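Local coordinates for protein chloramphenicol acetyltransferase (Vibrio fischeri, PDB 5UX9) that probably transfers an acetyl group from acetyl-CoA to the 3-hydroxyl of chloramphenicol, a reaction that confers resistance to the antibiotic, at residues 186-191 and 209-214. Sequence-based numbering, arbitrary orientation.
With MG (magnesium ion), chain F.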
loop_
_atom_site.group_PDB
_atom_site.type_symbol
_atom_site.label_atom_id
_atom_site.label_comp_id
_atom_site.label_asym_id
_atom_site.label_seq_id
_atom_site.Cartn_x
_atom_site.Cartn_y
_atom_site.Cartn_z
ATOM N N ILE A 186 -32.902 -15.930 0.757
ATOM C CA ILE A 186 -32.849 -17.008 1.741
ATOM C C ILE A 186 -31.981 -16.602 2.928
ATOM O O ILE A 186 -32.313 -16.896 4.083
ATOM C CB ILE A 186 -32.367 -18.326 1.101
ATOM C CG1 ILE A 186 -30.943 -18.197 0.556
ATOM C CG2 ILE A 186 -33.331 -18.772 0.009
ATOM C CD1 ILE A 186 -30.355 -19.514 0.092
ATOM N N LYS A 187 -30.868 -15.908 2.666
ATOM C CA LYS A 187 -29.945 -15.440 3.697
ATOM C C LYS A 187 -29.522 -16.568 4.631
ATOM O O LYS A 187 -30.015 -16.661 5.760
ATOM C CB LYS A 187 -30.574 -14.295 4.495
ATOM C CG LYS A 187 -31.036 -13.122 3.643
ATOM C CD LYS A 187 -31.368 -11.904 4.495
ATOM C CE LYS A 187 -32.745 -11.344 4.166
ATOM N NZ LYS A 187 -33.848 -12.207 4.675
ATOM N N TRP A 188 -28.607 -17.425 4.171
ATOM C CA TRP A 188 -28.214 -18.586 4.962
ATOM C C TRP A 188 -27.492 -18.188 6.244
ATOM O O TRP A 188 -27.543 -18.927 7.235
ATOM C CB TRP A 188 -27.333 -19.517 4.128
ATOM C CG TRP A 188 -26.025 -18.908 3.724
ATOM C CD1 TRP A 188 -25.743 -18.278 2.548
ATOM C CD2 TRP A 188 -24.819 -18.870 4.498
ATOM N NE1 TRP A 188 -24.438 -17.849 2.540
ATOM C CE2 TRP A 188 -23.850 -18.200 3.726
ATOM C CE3 TRP A 188 -24.467 -19.337 5.768
ATOM C CZ2 TRP A 188 -22.552 -17.984 4.184
ATOM C CZ3 TRP A 188 -23.179 -19.122 6.220
ATOM C CH2 TRP A 188 -22.236 -18.453 5.430
ATOM N N TRP A 189 -26.816 -17.037 6.246
ATOM C CA TRP A 189 -26.065 -16.609 7.421
ATOM C C TRP A 189 -26.960 -16.327 8.620
ATOM O O TRP A 189 -26.471 -16.323 9.754
ATOM C CB TRP A 189 -25.241 -15.364 7.088
ATOM C CG TRP A 189 -25.987 -14.368 6.257
ATOM C CD1 TRP A 189 -26.837 -13.400 6.704
ATOM C CD2 TRP A 189 -25.956 -14.247 4.830
ATOM N NE1 TRP A 189 -27.335 -12.681 5.646
ATOM C CE2 TRP A 189 -26.810 -13.181 4.484
ATOM C CE3 TRP A 189 -25.289 -14.936 3.812
ATOM C CZ2 TRP A 189 -27.012 -12.785 3.162
ATOM C CZ3 TRP A 189 -25.492 -14.543 2.502
ATOM C CH2 TRP A 189 -26.347 -13.477 2.189
ATOM N N ASP A 190 -28.251 -16.086 8.398
ATOM C CA ASP A 190 -29.186 -15.826 9.483
ATOM C C ASP A 190 -29.841 -17.089 10.024
ATOM O O ASP A 190 -30.575 -17.010 11.016
ATOM C CB ASP A 190 -30.277 -14.855 9.019
ATOM C CG ASP A 190 -29.784 -13.428 8.920
ATOM O OD1 ASP A 190 -28.664 -13.149 9.399
ATOM O OD2 ASP A 190 -30.517 -12.583 8.363
ATOM N N TRP A 191 -29.599 -18.240 9.401
ATOM C CA TRP A 191 -30.230 -19.477 9.822
ATOM C C TRP A 191 -29.776 -19.867 11.225
ATOM O O TRP A 191 -28.712 -19.445 11.683
ATOM C CB TRP A 191 -29.887 -20.606 8.853
ATOM C CG TRP A 191 -30.408 -20.422 7.462
ATOM C CD1 TRP A 191 -31.111 -19.357 6.981
ATOM C CD2 TRP A 191 -30.273 -21.340 6.370
ATOM N NE1 TRP A 191 -31.418 -19.553 5.656
ATOM C CE2 TRP A 191 -30.915 -20.762 5.257
ATOM C CE3 TRP A 191 -29.668 -22.593 6.226
ATOM C CZ2 TRP A 191 -30.970 -21.394 4.016
ATOM C CZ3 TRP A 191 -29.724 -23.220 4.993
ATOM C CH2 TRP A 191 -30.370 -22.619 3.905
ATOM N N GLU A 209 -29.117 -23.887 -5.954
ATOM C CA GLU A 209 -30.444 -24.483 -6.092
ATOM C C GLU A 209 -30.745 -25.452 -4.953
ATOM O O GLU A 209 -31.849 -25.440 -4.393
ATOM C CB GLU A 209 -30.567 -25.178 -7.453
ATOM C CG GLU A 209 -29.633 -26.371 -7.680
ATOM C CD GLU A 209 -28.210 -25.963 -8.024
ATOM O OE1 GLU A 209 -27.297 -26.802 -7.868
ATOM O OE2 GLU A 209 -28.003 -24.805 -8.446
ATOM N N GLU A 210 -29.771 -26.292 -4.587
ATOM C CA GLU A 210 -29.971 -27.216 -3.476
ATOM C C GLU A 210 -30.189 -26.460 -2.174
ATOM O O GLU A 210 -31.027 -26.850 -1.353
ATOM C CB GLU A 210 -28.773 -28.160 -3.353
ATOM C CG GLU A 210 -28.638 -29.159 -4.491
ATOM C CD GLU A 210 -27.498 -30.139 -4.273
ATOM O OE1 GLU A 210 -26.391 -29.897 -4.799
ATOM O OE2 GLU A 210 -27.709 -31.151 -3.571
ATOM N N LEU A 211 -29.445 -25.370 -1.973
ATOM C CA LEU A 211 -29.631 -24.555 -0.777
ATOM C C LEU A 211 -31.035 -23.967 -0.726
ATOM O O LEU A 211 -31.668 -23.944 0.336
ATOM C CB LEU A 211 -28.580 -23.447 -0.734
ATOM C CG LEU A 211 -28.328 -22.809 0.631
ATOM C CD1 LEU A 211 -27.805 -23.844 1.616
ATOM C CD2 LEU A 211 -27.357 -21.646 0.502
ATOM N N GLU A 212 -31.542 -23.493 -1.868
ATOM C CA GLU A 212 -32.903 -22.966 -1.908
ATOM C C GLU A 212 -33.924 -24.057 -1.606
ATOM O O GLU A 212 -34.918 -23.810 -0.910
ATOM C CB GLU A 212 -33.186 -22.328 -3.268
ATOM C CG GLU A 212 -34.508 -21.571 -3.330
ATOM C CD GLU A 212 -34.823 -21.038 -4.716
ATOM O OE1 GLU A 212 -34.345 -21.628 -5.708
ATOM O OE2 GLU A 212 -35.553 -20.028 -4.813
ATOM N N GLN A 213 -33.699 -25.269 -2.121
ATOM C CA GLN A 213 -34.604 -26.375 -1.818
ATOM C C GLN A 213 -34.603 -26.695 -0.329
ATOM O O GLN A 213 -35.665 -26.919 0.267
ATOM C CB GLN A 213 -34.221 -27.610 -2.632
ATOM C CG GLN A 213 -34.740 -27.590 -4.058
ATOM C CD GLN A 213 -36.208 -27.218 -4.134
ATOM O OE1 GLN A 213 -37.062 -27.881 -3.543
ATOM N NE2 GLN A 213 -36.509 -26.147 -4.860
ATOM N N TYR A 214 -33.420 -26.720 0.290
ATOM C CA TYR A 214 -33.350 -26.950 1.729
ATOM C C TYR A 214 -34.083 -25.857 2.495
ATOM O O TYR A 214 -34.830 -26.146 3.437
ATOM C CB TYR A 214 -31.892 -27.034 2.185
ATOM C CG TYR A 214 -31.722 -27.445 3.634
ATOM C CD1 TYR A 214 -31.412 -28.757 3.972
ATOM C CD2 TYR A 214 -31.870 -26.521 4.664
ATOM C CE1 TYR A 214 -31.254 -29.138 5.295
ATOM C CE2 TYR A 214 -31.716 -26.892 5.986
ATOM C CZ TYR A 214 -31.408 -28.201 6.296
ATOM O OH TYR A 214 -31.254 -28.571 7.612
HETATM MG MG MG F . -24.268 -30.457 -4.067
HETATM O O HOH W 1 -25.083 -31.740 -5.533
HETATM O O HOH W 2 -23.052 -31.271 -2.589
#
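L211 reaches out of helix 208-219 and sets one methyl against I186 and the other against W191, joining two parts of the helical C-terminal region that follows the left-handed beta-helix of this hexapeptide-repeat acetyltransferase. The case illustrates how one branched side chain can tie a helix, by apolar contact, to the end of another helix and the turn after it. CD2 of L211 meets CD1 of I186 at 3.7 Å, while its other methyl, CD1, lies 3.6 Å from CH2 of W191. With CG anti to the backbone N (chi1 -160°), the fork of L211 extends to I186 and W191. Its CD2 also approaches CB of W188, whose indole continues away from the helix toward F76. One helical turn on, Y214 presents CD2 to CZ3 of W191 at 4.0 Å; the ring planes differ by 19°, yet with centres 6.0 Å apart and offset there is little face-to-face overlap. The tyrosine hydroxyl is hydrogen-bonded to H195, linking this edge of the contact to helix 193-198.

Around this first shell, L183, I202 and L203 also pack on L211, as does I98 of a second subunit, so the contact borders the trimer interface. The turn itself begins where K187 leaves helix 177-186 with positive phi, and residues 188-190 form a short 3-10 segment. Next to L211, E210 binds a magnesium ion through OE1, with H207 as a further ligand. Within its own segment the W191 indole is further held by a hydrogen bond from NE1 to O of I186, 3.2 Å, the donor lying above the carbonyl plane.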